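Hypothetical protein Atu0240 (Agrobacterium tumefaciens str. C58, PDB 2GAX) is of unknown function but belongs to the DUF2000 family, grouped with peptidyl-tRNA hydrolase 2-like proteins, and so probably resembles those enzymes in fold. Local coordinates at residues A[4-10]-A[56-62]; A[68-73]-A[107-113]; A[77-81]-A[123-127]; A[84-89]-A[101-105]. The contacts are given in a common frame with arbitrary orientation. Numbering follows the deposited sequence.

Interaction 1 of 4, residues A[4-10]-A[56-62]. With PO4 (phosphate ion), chain C.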
# COMPACT_ATOMS: atom_id res chain seq x y z
N THR A 4 -9.70 -11.74 -4.09
CA THR A 4 -8.47 -11.01 -3.75
C THR A 4 -8.40 -10.57 -2.29
O THR A 4 -9.39 -10.69 -1.55
CB THR A 4 -8.28 -9.76 -4.65
OG1 THR A 4 -9.33 -8.81 -4.37
CG2 THR A 4 -8.31 -10.14 -6.12
N LYS A 5 -7.23 -10.08 -1.90
CA LYS A 5 -6.98 -9.48 -0.60
C LYS A 5 -6.20 -8.18 -0.79
O LYS A 5 -5.32 -8.11 -1.65
CB LYS A 5 -6.16 -10.46 0.26
CG LYS A 5 -5.73 -9.90 1.60
CD LYS A 5 -4.79 -10.85 2.34
CE LYS A 5 -4.14 -10.11 3.50
NZ LYS A 5 -3.34 -10.96 4.46
N ILE A 6 -6.52 -7.16 0.01
CA ILE A 6 -5.77 -5.89 0.02
C ILE A 6 -4.88 -5.83 1.27
O ILE A 6 -5.36 -5.95 2.40
CB ILE A 6 -6.70 -4.64 -0.03
CG1 ILE A 6 -7.58 -4.66 -1.27
CG2 ILE A 6 -5.87 -3.35 -0.03
CD1 ILE A 6 -8.60 -3.54 -1.32
N ALA A 7 -3.58 -5.66 1.04
CA ALA A 7 -2.63 -5.58 2.12
C ALA A 7 -1.76 -4.35 1.97
O ALA A 7 -1.36 -3.99 0.86
CB ALA A 7 -1.78 -6.83 2.16
N VAL A 8 -1.49 -3.72 3.11
CA VAL A 8 -0.56 -2.61 3.20
C VAL A 8 0.59 -3.04 4.12
O VAL A 8 0.33 -3.51 5.21
CB VAL A 8 -1.24 -1.38 3.83
CG1 VAL A 8 -0.23 -0.25 4.07
CG2 VAL A 8 -2.42 -0.90 2.98
N ILE A 9 1.84 -2.89 3.67
CA ILE A 9 3.01 -3.23 4.49
C ILE A 9 3.92 -2.01 4.68
O ILE A 9 4.47 -1.45 3.72
CB ILE A 9 3.87 -4.42 3.93
CG1 ILE A 9 3.00 -5.58 3.45
CG2 ILE A 9 4.86 -4.93 4.98
CD1 ILE A 9 2.69 -5.58 1.95
N LEU A 10 4.11 -1.62 5.94
CA LEU A 10 4.88 -0.44 6.30
C LEU A 10 6.21 -0.80 6.93
O LEU A 10 6.35 -1.87 7.52
CB LEU A 10 4.06 0.42 7.28
CG LEU A 10 2.69 0.85 6.72
CD1 LEU A 10 1.83 1.45 7.82
CD2 LEU A 10 2.84 1.82 5.53
N GLN A 56 -14.03 -3.70 0.27
CA GLN A 56 -13.13 -4.81 0.58
C GLN A 56 -12.26 -4.47 1.80
O GLN A 56 -11.72 -3.37 1.88
CB GLN A 56 -12.26 -5.07 -0.65
CG GLN A 56 -11.37 -6.28 -0.61
CD GLN A 56 -10.77 -6.64 -1.97
OE1 GLN A 56 -11.12 -6.06 -3.02
NE2 GLN A 56 -9.86 -7.60 -1.96
N PRO A 57 -12.09 -5.43 2.74
CA PRO A 57 -11.23 -5.23 3.90
C PRO A 57 -9.78 -4.95 3.50
O PRO A 57 -9.33 -5.35 2.43
CB PRO A 57 -11.30 -6.59 4.63
CG PRO A 57 -12.55 -7.18 4.21
CD PRO A 57 -12.72 -6.77 2.77
N ILE A 58 -9.07 -4.29 4.40
CA ILE A 58 -7.70 -3.87 4.17
C ILE A 58 -6.86 -4.28 5.38
O ILE A 58 -7.08 -3.79 6.50
CB ILE A 58 -7.64 -2.33 3.93
CG1 ILE A 58 -8.44 -1.95 2.68
CG2 ILE A 58 -6.19 -1.82 3.85
CD1 ILE A 58 -8.99 -0.54 2.70
N VAL A 59 -5.92 -5.19 5.17
CA VAL A 59 -5.02 -5.65 6.24
C VAL A 59 -3.75 -4.81 6.29
O VAL A 59 -3.07 -4.66 5.28
CB VAL A 59 -4.67 -7.16 6.05
CG1 VAL A 59 -3.62 -7.59 7.02
CG2 VAL A 59 -5.92 -8.01 6.20
N VAL A 60 -3.41 -4.27 7.46
CA VAL A 60 -2.18 -3.47 7.59
C VAL A 60 -1.10 -4.24 8.36
O VAL A 60 -1.38 -4.81 9.42
CB VAL A 60 -2.45 -2.10 8.27
CG1 VAL A 60 -1.17 -1.25 8.34
CG2 VAL A 60 -3.54 -1.35 7.52
N MSE A 61 0.11 -4.26 7.80
CA MSE A 61 1.23 -5.00 8.38
C MSE A 61 2.47 -4.13 8.49
O MSE A 61 2.52 -3.04 7.93
CB MSE A 61 1.53 -6.24 7.54
CG MSE A 61 0.36 -7.21 7.42
SE MSE A 61 0.65 -8.45 5.92
CE MSE A 61 0.40 -7.25 4.53
N ALA A 62 3.47 -4.61 9.23
CA ALA A 62 4.74 -3.89 9.36
C ALA A 62 5.89 -4.89 9.40
O ALA A 62 5.71 -6.03 9.83
CB ALA A 62 4.74 -3.01 10.61
P PO4 C . -12.53 -10.20 -6.32
O1 PO4 C . -13.37 -8.95 -6.52
O2 PO4 C . -13.42 -11.34 -5.89
O3 PO4 C . -11.49 -9.96 -5.27
O4 PO4 C . -11.87 -10.57 -7.63

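Interaction 2 of 4, residues A[68-73]-A[107-113]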
# COMPACT_ATOMS: atom_id res chain seq x y z
N LEU A 68 11.03 -5.96 3.96
CA LEU A 68 10.17 -5.23 3.02
C LEU A 68 10.73 -5.30 1.60
O LEU A 68 9.98 -5.35 0.63
CB LEU A 68 9.96 -3.78 3.49
CG LEU A 68 8.87 -2.88 2.88
CD1 LEU A 68 7.51 -3.57 2.78
CD2 LEU A 68 8.74 -1.62 3.71
N ARG A 69 12.05 -5.33 1.48
CA ARG A 69 12.70 -5.53 0.19
C ARG A 69 12.30 -6.85 -0.48
O ARG A 69 11.94 -6.84 -1.66
CB ARG A 69 14.23 -5.45 0.30
CG ARG A 69 14.93 -5.53 -1.05
CD ARG A 69 16.43 -5.51 -0.94
NE ARG A 69 16.89 -4.55 0.06
CZ ARG A 69 16.93 -3.24 -0.12
NH1 ARG A 69 16.55 -2.70 -1.28
NH2 ARG A 69 17.36 -2.46 0.86
N LYS A 70 12.35 -7.96 0.25
CA LYS A 70 11.99 -9.26 -0.34
C LYS A 70 10.51 -9.32 -0.74
O LYS A 70 10.18 -9.88 -1.78
CB LYS A 70 12.40 -10.45 0.55
CG LYS A 70 12.09 -10.28 2.02
CD LYS A 70 12.17 -11.62 2.79
CE LYS A 70 11.48 -11.51 4.17
NZ LYS A 70 10.11 -10.86 4.12
N ILE A 71 9.64 -8.74 0.09
CA ILE A 71 8.21 -8.61 -0.22
C ILE A 71 8.02 -7.85 -1.53
O ILE A 71 7.30 -8.29 -2.43
CB ILE A 71 7.44 -7.94 0.96
CG1 ILE A 71 7.36 -8.91 2.15
CG2 ILE A 71 6.03 -7.53 0.52
CD1 ILE A 71 6.90 -8.30 3.48
N HIS A 72 8.71 -6.71 -1.65
CA HIS A 72 8.77 -5.96 -2.90
C HIS A 72 9.22 -6.87 -4.07
O HIS A 72 8.52 -7.01 -5.07
CB HIS A 72 9.69 -4.76 -2.71
CG HIS A 72 9.88 -3.92 -3.94
ND1 HIS A 72 10.95 -3.06 -4.08
CD2 HIS A 72 9.15 -3.80 -5.07
CE1 HIS A 72 10.86 -2.45 -5.25
NE2 HIS A 72 9.79 -2.89 -5.88
N GLN A 73 10.37 -7.52 -3.90
CA GLN A 73 10.89 -8.49 -4.88
C GLN A 73 9.93 -9.64 -5.22
O GLN A 73 9.77 -9.99 -6.38
CB GLN A 73 12.25 -9.03 -4.40
CG GLN A 73 13.34 -7.95 -4.40
CD GLN A 73 14.61 -8.35 -3.67
OE1 GLN A 73 14.56 -9.09 -2.68
NE2 GLN A 73 15.74 -7.85 -4.13
N PRO A 107 14.76 -2.24 -7.16
CA PRO A 107 14.41 -3.05 -5.98
C PRO A 107 15.58 -3.48 -5.10
O PRO A 107 15.42 -3.62 -3.88
CB PRO A 107 13.70 -4.26 -6.58
CG PRO A 107 13.15 -3.76 -7.86
CD PRO A 107 14.19 -2.81 -8.39
N ASP A 108 16.76 -3.70 -5.70
CA ASP A 108 17.93 -4.06 -4.89
C ASP A 108 18.55 -2.88 -4.11
O ASP A 108 19.32 -3.10 -3.17
CB ASP A 108 18.98 -4.84 -5.70
CG ASP A 108 19.62 -4.01 -6.81
OD1 ASP A 108 18.89 -3.41 -7.63
OD2 ASP A 108 20.87 -3.98 -6.87
N THR A 109 18.22 -1.64 -4.48
CA THR A 109 18.82 -0.47 -3.83
C THR A 109 17.84 0.48 -3.13
O THR A 109 18.27 1.36 -2.38
CB THR A 109 19.65 0.39 -4.81
OG1 THR A 109 18.78 1.13 -5.67
CG2 THR A 109 20.61 -0.45 -5.63
N ALA A 110 16.54 0.31 -3.38
CA ALA A 110 15.55 1.23 -2.81
C ALA A 110 15.41 1.08 -1.29
O ALA A 110 15.67 0.01 -0.72
CB ALA A 110 14.19 1.06 -3.49
N LYS A 111 15.03 2.17 -0.62
CA LYS A 111 14.65 2.10 0.79
C LYS A 111 13.14 2.22 0.85
O LYS A 111 12.60 3.29 1.07
CB LYS A 111 15.33 3.21 1.61
CG LYS A 111 16.84 3.10 1.66
CD LYS A 111 17.47 4.42 2.11
CE LYS A 111 18.87 4.19 2.68
NZ LYS A 111 19.81 5.28 2.29
N VAL A 112 12.45 1.11 0.59
CA VAL A 112 11.00 1.10 0.63
C VAL A 112 10.53 1.34 2.05
O VAL A 112 11.01 0.70 2.99
CB VAL A 112 10.39 -0.20 0.11
CG1 VAL A 112 8.86 -0.14 0.15
CG2 VAL A 112 10.85 -0.46 -1.33
N VAL A 113 9.59 2.27 2.20
CA VAL A 113 8.96 2.52 3.49
C VAL A 113 7.52 2.01 3.54
O VAL A 113 6.93 1.88 4.61
CB VAL A 113 9.08 4.00 3.91
CG1 VAL A 113 10.56 4.39 4.02
CG2 VAL A 113 8.36 4.93 2.92
O HOH W 1 18.81 0.30 0.49
O HOH W 2 13.13 -2.55 -2.39

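Interaction 3 of 4, residues A[77-81]-A[123-127]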
# COMPACT_ATOMS: atom_id res chain seq x y z
N GLU A 77 8.11 -10.54 -8.93
CA GLU A 77 8.27 -11.91 -9.38
C GLU A 77 6.93 -12.54 -9.73
O GLU A 77 6.82 -13.30 -10.68
CB GLU A 77 9.01 -12.73 -8.32
CG GLU A 77 10.48 -12.35 -8.15
CD GLU A 77 11.21 -13.18 -7.08
OE1 GLU A 77 10.62 -14.14 -6.54
OE2 GLU A 77 12.38 -12.85 -6.79
N ARG A 78 5.90 -12.19 -8.95
CA ARG A 78 4.53 -12.68 -9.15
C ARG A 78 3.69 -11.82 -10.10
O ARG A 78 2.46 -11.95 -10.14
CB ARG A 78 3.83 -12.73 -7.80
CG ARG A 78 4.53 -13.61 -6.78
CD ARG A 78 4.03 -15.01 -6.89
NE ARG A 78 4.64 -15.88 -5.88
CZ ARG A 78 4.43 -17.18 -5.81
NH1 ARG A 78 3.62 -17.77 -6.68
NH2 ARG A 78 5.03 -17.90 -4.87
N ASP A 79 4.35 -10.95 -10.87
CA ASP A 79 3.67 -10.10 -11.86
C ASP A 79 2.55 -9.22 -11.27
O ASP A 79 1.56 -8.94 -11.94
CB ASP A 79 3.09 -10.92 -13.03
CG ASP A 79 4.16 -11.62 -13.84
OD1 ASP A 79 5.21 -11.01 -14.11
OD2 ASP A 79 3.91 -12.78 -14.23
N ILE A 80 2.74 -8.78 -10.03
CA ILE A 80 1.81 -7.86 -9.37
C ILE A 80 2.28 -6.42 -9.54
O ILE A 80 3.48 -6.12 -9.40
CB ILE A 80 1.66 -8.20 -7.86
CG1 ILE A 80 1.41 -9.71 -7.64
CG2 ILE A 80 0.62 -7.30 -7.15
CD1 ILE A 80 0.17 -10.28 -8.33
N THR A 81 1.34 -5.55 -9.90
CA THR A 81 1.58 -4.11 -9.94
C THR A 81 1.14 -3.54 -8.59
O THR A 81 -0.02 -3.69 -8.19
CB THR A 81 0.84 -3.44 -11.12
OG1 THR A 81 1.31 -4.02 -12.35
CG2 THR A 81 1.09 -1.94 -11.16
N ILE A 123 -1.87 -15.76 -3.33
CA ILE A 123 -0.69 -15.06 -3.83
C ILE A 123 -0.22 -13.98 -2.84
O ILE A 123 0.98 -13.90 -2.54
CB ILE A 123 -0.94 -14.47 -5.26
CG1 ILE A 123 -0.85 -15.58 -6.30
CG2 ILE A 123 0.06 -13.37 -5.60
CD1 ILE A 123 -1.53 -15.28 -7.64
N VAL A 124 -1.15 -13.16 -2.34
CA VAL A 124 -0.83 -12.11 -1.36
C VAL A 124 -0.13 -12.66 -0.12
O VAL A 124 0.86 -12.09 0.34
CB VAL A 124 -2.09 -11.29 -0.95
CG1 VAL A 124 -1.76 -10.32 0.18
CG2 VAL A 124 -2.64 -10.53 -2.16
N ASP A 125 -0.65 -13.77 0.42
CA ASP A 125 -0.05 -14.42 1.59
C ASP A 125 1.39 -14.91 1.36
O ASP A 125 2.23 -14.84 2.26
CB ASP A 125 -0.94 -15.57 2.06
CG ASP A 125 -2.30 -15.10 2.54
OD1 ASP A 125 -2.37 -14.06 3.24
OD2 ASP A 125 -3.30 -15.79 2.23
N LYS A 126 1.66 -15.42 0.15
CA LYS A 126 3.02 -15.78 -0.26
C LYS A 126 3.94 -14.56 -0.37
O LYS A 126 5.10 -14.59 0.03
CB LYS A 126 2.99 -16.53 -1.60
CG LYS A 126 2.43 -17.95 -1.50
CD LYS A 126 2.40 -18.66 -2.85
CE LYS A 126 2.22 -20.17 -2.67
NZ LYS A 126 3.32 -20.77 -1.83
N ILE A 127 3.41 -13.47 -0.94
CA ILE A 127 4.20 -12.27 -1.14
C ILE A 127 4.60 -11.66 0.20
O ILE A 127 5.76 -11.31 0.41
CB ILE A 127 3.44 -11.25 -2.03
CG1 ILE A 127 3.52 -11.69 -3.49
CG2 ILE A 127 3.98 -9.84 -1.86
CD1 ILE A 127 2.50 -11.02 -4.40

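Interaction 4 of 4, residues A[84-89]-A[101-105]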
# COMPACT_ATOMS: atom_id res chain seq x y z
N LEU A 84 3.85 1.82 -4.21
CA LEU A 84 5.16 1.80 -3.55
C LEU A 84 5.58 3.20 -3.15
O LEU A 84 5.32 4.17 -3.87
CB LEU A 84 6.22 1.17 -4.45
CG LEU A 84 7.42 0.53 -3.73
CD1 LEU A 84 7.06 -0.77 -3.04
CD2 LEU A 84 8.60 0.35 -4.67
N TYR A 85 6.22 3.29 -1.99
CA TYR A 85 6.63 4.56 -1.39
C TYR A 85 8.03 4.33 -0.82
O TYR A 85 8.22 3.40 -0.03
CB TYR A 85 5.64 4.91 -0.27
CG TYR A 85 5.57 6.36 0.16
CD1 TYR A 85 4.36 7.07 0.09
CD2 TYR A 85 6.70 7.03 0.66
CE1 TYR A 85 4.29 8.42 0.50
CE2 TYR A 85 6.63 8.35 1.08
CZ TYR A 85 5.43 9.04 0.99
OH TYR A 85 5.38 10.35 1.41
N ILE A 86 8.99 5.13 -1.25
CA ILE A 86 10.38 5.03 -0.78
C ILE A 86 10.71 6.19 0.15
O ILE A 86 10.03 7.21 0.13
CB ILE A 86 11.44 4.96 -1.95
CG1 ILE A 86 11.46 6.25 -2.79
CG2 ILE A 86 11.19 3.74 -2.85
CD1 ILE A 86 12.70 6.39 -3.68
N GLU A 87 11.74 6.02 0.97
CA GLU A 87 12.13 6.99 1.98
C GLU A 87 12.37 8.40 1.42
O GLU A 87 11.97 9.40 2.03
CB GLU A 87 13.38 6.51 2.71
CG GLU A 87 13.70 7.26 4.01
CD GLU A 87 14.91 6.70 4.73
OE1 GLU A 87 14.95 5.48 4.98
OE2 GLU A 87 15.85 7.48 5.02
N GLU A 88 13.01 8.46 0.26
CA GLU A 88 13.39 9.73 -0.34
C GLU A 88 12.18 10.57 -0.71
O GLU A 88 12.30 11.78 -0.83
CB GLU A 88 14.28 9.53 -1.56
CG GLU A 88 15.73 9.15 -1.25
CD GLU A 88 15.93 7.71 -0.83
OE1 GLU A 88 14.97 6.90 -0.86
OE2 GLU A 88 17.07 7.38 -0.47
N MSE A 89 11.02 9.94 -0.88
CA MSE A 89 9.79 10.67 -1.22
C MSE A 89 9.25 11.56 -0.09
O MSE A 89 8.35 12.36 -0.31
CB MSE A 89 8.71 9.71 -1.74
CG MSE A 89 9.06 9.17 -3.10
SE MSE A 89 7.97 7.61 -3.60
CE MSE A 89 6.18 8.33 -3.27
N VAL A 101 12.73 11.07 -8.24
CA VAL A 101 13.61 10.39 -7.28
C VAL A 101 13.34 8.88 -7.21
O VAL A 101 14.26 8.09 -7.09
CB VAL A 101 13.57 11.04 -5.86
CG1 VAL A 101 12.40 10.53 -5.04
CG2 VAL A 101 14.86 10.77 -5.13
N PHE A 102 12.06 8.51 -7.28
CA PHE A 102 11.67 7.12 -7.36
C PHE A 102 12.43 6.38 -8.48
O PHE A 102 12.82 5.23 -8.32
CB PHE A 102 10.16 7.01 -7.59
CG PHE A 102 9.63 5.62 -7.49
CD1 PHE A 102 9.33 5.07 -6.24
CD2 PHE A 102 9.40 4.86 -8.63
CE1 PHE A 102 8.80 3.80 -6.13
CE2 PHE A 102 8.90 3.57 -8.53
CZ PHE A 102 8.60 3.03 -7.29
N SER A 103 12.61 7.05 -9.62
CA SER A 103 13.28 6.45 -10.79
C SER A 103 14.79 6.28 -10.59
O SER A 103 15.47 5.67 -11.43
CB SER A 103 12.98 7.27 -12.06
OG SER A 103 13.74 8.48 -12.11
N HIS A 104 15.33 6.83 -9.49
CA HIS A 104 16.76 6.75 -9.19
C HIS A 104 17.15 5.47 -8.48
O HIS A 104 18.35 5.22 -8.26
CB HIS A 104 17.22 7.97 -8.37
CG HIS A 104 17.14 9.27 -9.11
ND1 HIS A 104 17.31 10.49 -8.49
CD2 HIS A 104 16.87 9.54 -10.41
CE1 HIS A 104 17.17 11.45 -9.38
NE2 HIS A 104 16.91 10.90 -10.56
N PHE A 105 16.15 4.65 -8.13
CA PHE A 105 16.38 3.40 -7.41
C PHE A 105 15.73 2.20 -8.08
O PHE A 105 14.78 2.34 -8.87
CB PHE A 105 15.91 3.51 -5.95
CG PHE A 105 16.56 4.64 -5.20
CD1 PHE A 105 17.71 4.41 -4.45
CD2 PHE A 105 16.06 5.93 -5.28
CE1 PHE A 105 18.34 5.47 -3.76
CE2 PHE A 105 16.69 7.00 -4.60
CZ PHE A 105 17.83 6.76 -3.86

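Interaction 1 of 4, residues A[4-10]-A[56-62]
Start at Q56, just ahead of the strand: its side chain reaches across the open end of the pair, and NE2 donates a hydrogen bond to T4 OG1 (2.7 Å). T4 OG1 in turn donates a hydrogen bond to PO4 O3 (2.6 Å) of a phosphate ion that probably comes from the crystallisation liquor. I58 lies against I6 (CG1 to CG2, 4.0 Å). At V59 the ladder locks in: V59 N binds I6 O (2.9 Å), and V59 O receives V8 N (2.8 Å). V60 adds contacts to V8 and L10. M61, a selenomethionine, repeats the pattern, with M61 N to V8 O at 2.7 Å and L10 N to M61 O at 2.9 Å, while its CE folds back to within 3.2 Å of A7 CB. A62 ends the run beside L10. Helix 65-77 packs on I9 and helix 16-33 on L10, so opposite sheet faces are covered: a parallel strand pair joined through helix 16-33, as in a beta-alpha-beta crossover.

Interaction 2 of 4, residues A[68-73]-A[107-113]
This is a helix-to-loop contact, part apolar and part polar, in which helix 65-77 lies against the chain leading into strand 112-120. One turn of the helix supplies the two inward side chains, L68 and H72, with R69 reaching in from the flank. At the strand end the contact is greasy: L68 CD2 sits 3.9 Å from V112 CG1, and V112 CG2 comes within 3.8 Å of H72 ND1. At the other end P107 meets the imidazole, with P107 CB 3.6 Å from H72 CE1. Water 2 fills the gap beside them, hydrogen-bonded to H72 ND1 at 2.8 Å and donating to P107 O at 2.9 Å. The polar clasp is R69. Its NH1 donates to P107 O (3.0 Å) and to A110 O (2.9 Å), so one nitrogen gathers carbonyls from both ends of the bend; R69 NH2 makes a weak bond to A110 O at 3.4 Å and donates a hydrogen bond to water 1, which in turn donates to T109 O. R69 NE is held by a salt bridge to E66 in the same helix. Beneath this junction L68 also packs on I9 of strand 4-11, while H72 and V112 both touch L84 of edge strand 83-86, so the helix spans three neighbouring strands of the sheet.

Interaction 3 of 4, residues A[77-81]-A[123-127]
R78 stretches its side chain across the last turn of helix 121-127, laying one face of its guanidinium over the aliphatic part of K126, with R78 NH2 3.4 Å from K126 CD. The two like charges stay near each other, R78 NH2 and K126 NZ being 4.5 Å apart, so the methylenes make the contact and the charged ends gain nothing from each other. Further back, R78 CG rests on I127 CG1 at 3.9 Å. The chain can present R78 and I80 to the same helix because helix 65-77 stops here in a Schellman motif: D79 is its C-prime residue, with positive phi, and I80 N turns back to S75 O. I80 then points at the helix, its CG1 3.7 Å from I127 CD1 and its CD1 4.1 Å from I123 CG2. I123 and I127 are one turn apart, linked by the bond I127 N to I123 O (2.9 Å). Deeper in, I127 packs on I71 and on M115 and L117 of strand 112-120, while I80 touches A119 of that strand.

Interaction 4 of 4, residues A[84-89]-A[101-105]
The end of strand 83-86 and the 3-10 turn after it offer a ridged surface, and the C-terminal end of helix 95-102 with its following turn fits over it. The deepest bump is I86. Its CD1 pushes into the hollow between the helix end and the F105 ring, 3.9 Å from F102 CA, 4.1 Å from V101 O and 3.7 Å from F105 CD2. F102 answers with a bump of its own: its ring drops into the dip bounded by L84, I86 and M89. L84 CD2 meets it at the ring edge, 3.7 Å from F102 CZ, and I86 CG2 lies 4.1 Å from F102 CE1. The selenium of M89, a selenomethionine, makes a Met-aromatic contact, 5.1 Å from the F102 ring centroid and oblique to it. The chain can bring F102 and F105 round to the same partner because residues 102 to 105 form a type I beta turn leaving the helix, while on the other side M89 N bonds to I86 O (3.1 Å) and curls the chain directly after the edge strand of the mixed sheet. V101 is the smaller knob, set against the 3-10 turn: its CG2 is 3.8 Å from E88 CB and its CG1 4.1 Å from M89 CG. E88 OE1 lies over one face of the F105 ring, while E88 OE2 makes the closest approach, 3.5 Å from F105 CZ.

From the N terminus, interaction 1 closes first, joining strand 4-11 to strand 58-63 in the middle of the sheet. Helix 65-77 follows at once and opens interaction 2, whose loop closes at residues 107-113; before that happens, residues 77-81 open interaction 3, which closes later at 123-127, so the two cross. Interaction 4 nests inside both loops. It shares a strand junction with interaction 2, where V113 N pairs with Y85 O and K111 O with E87 N. Interaction 1 touches interaction 2 through I9 on L68, and interaction 3 through A7 on V124. Together they tie helices 65-77 and 121-127, and the end of helix 95-102 with its turn, to one sheet.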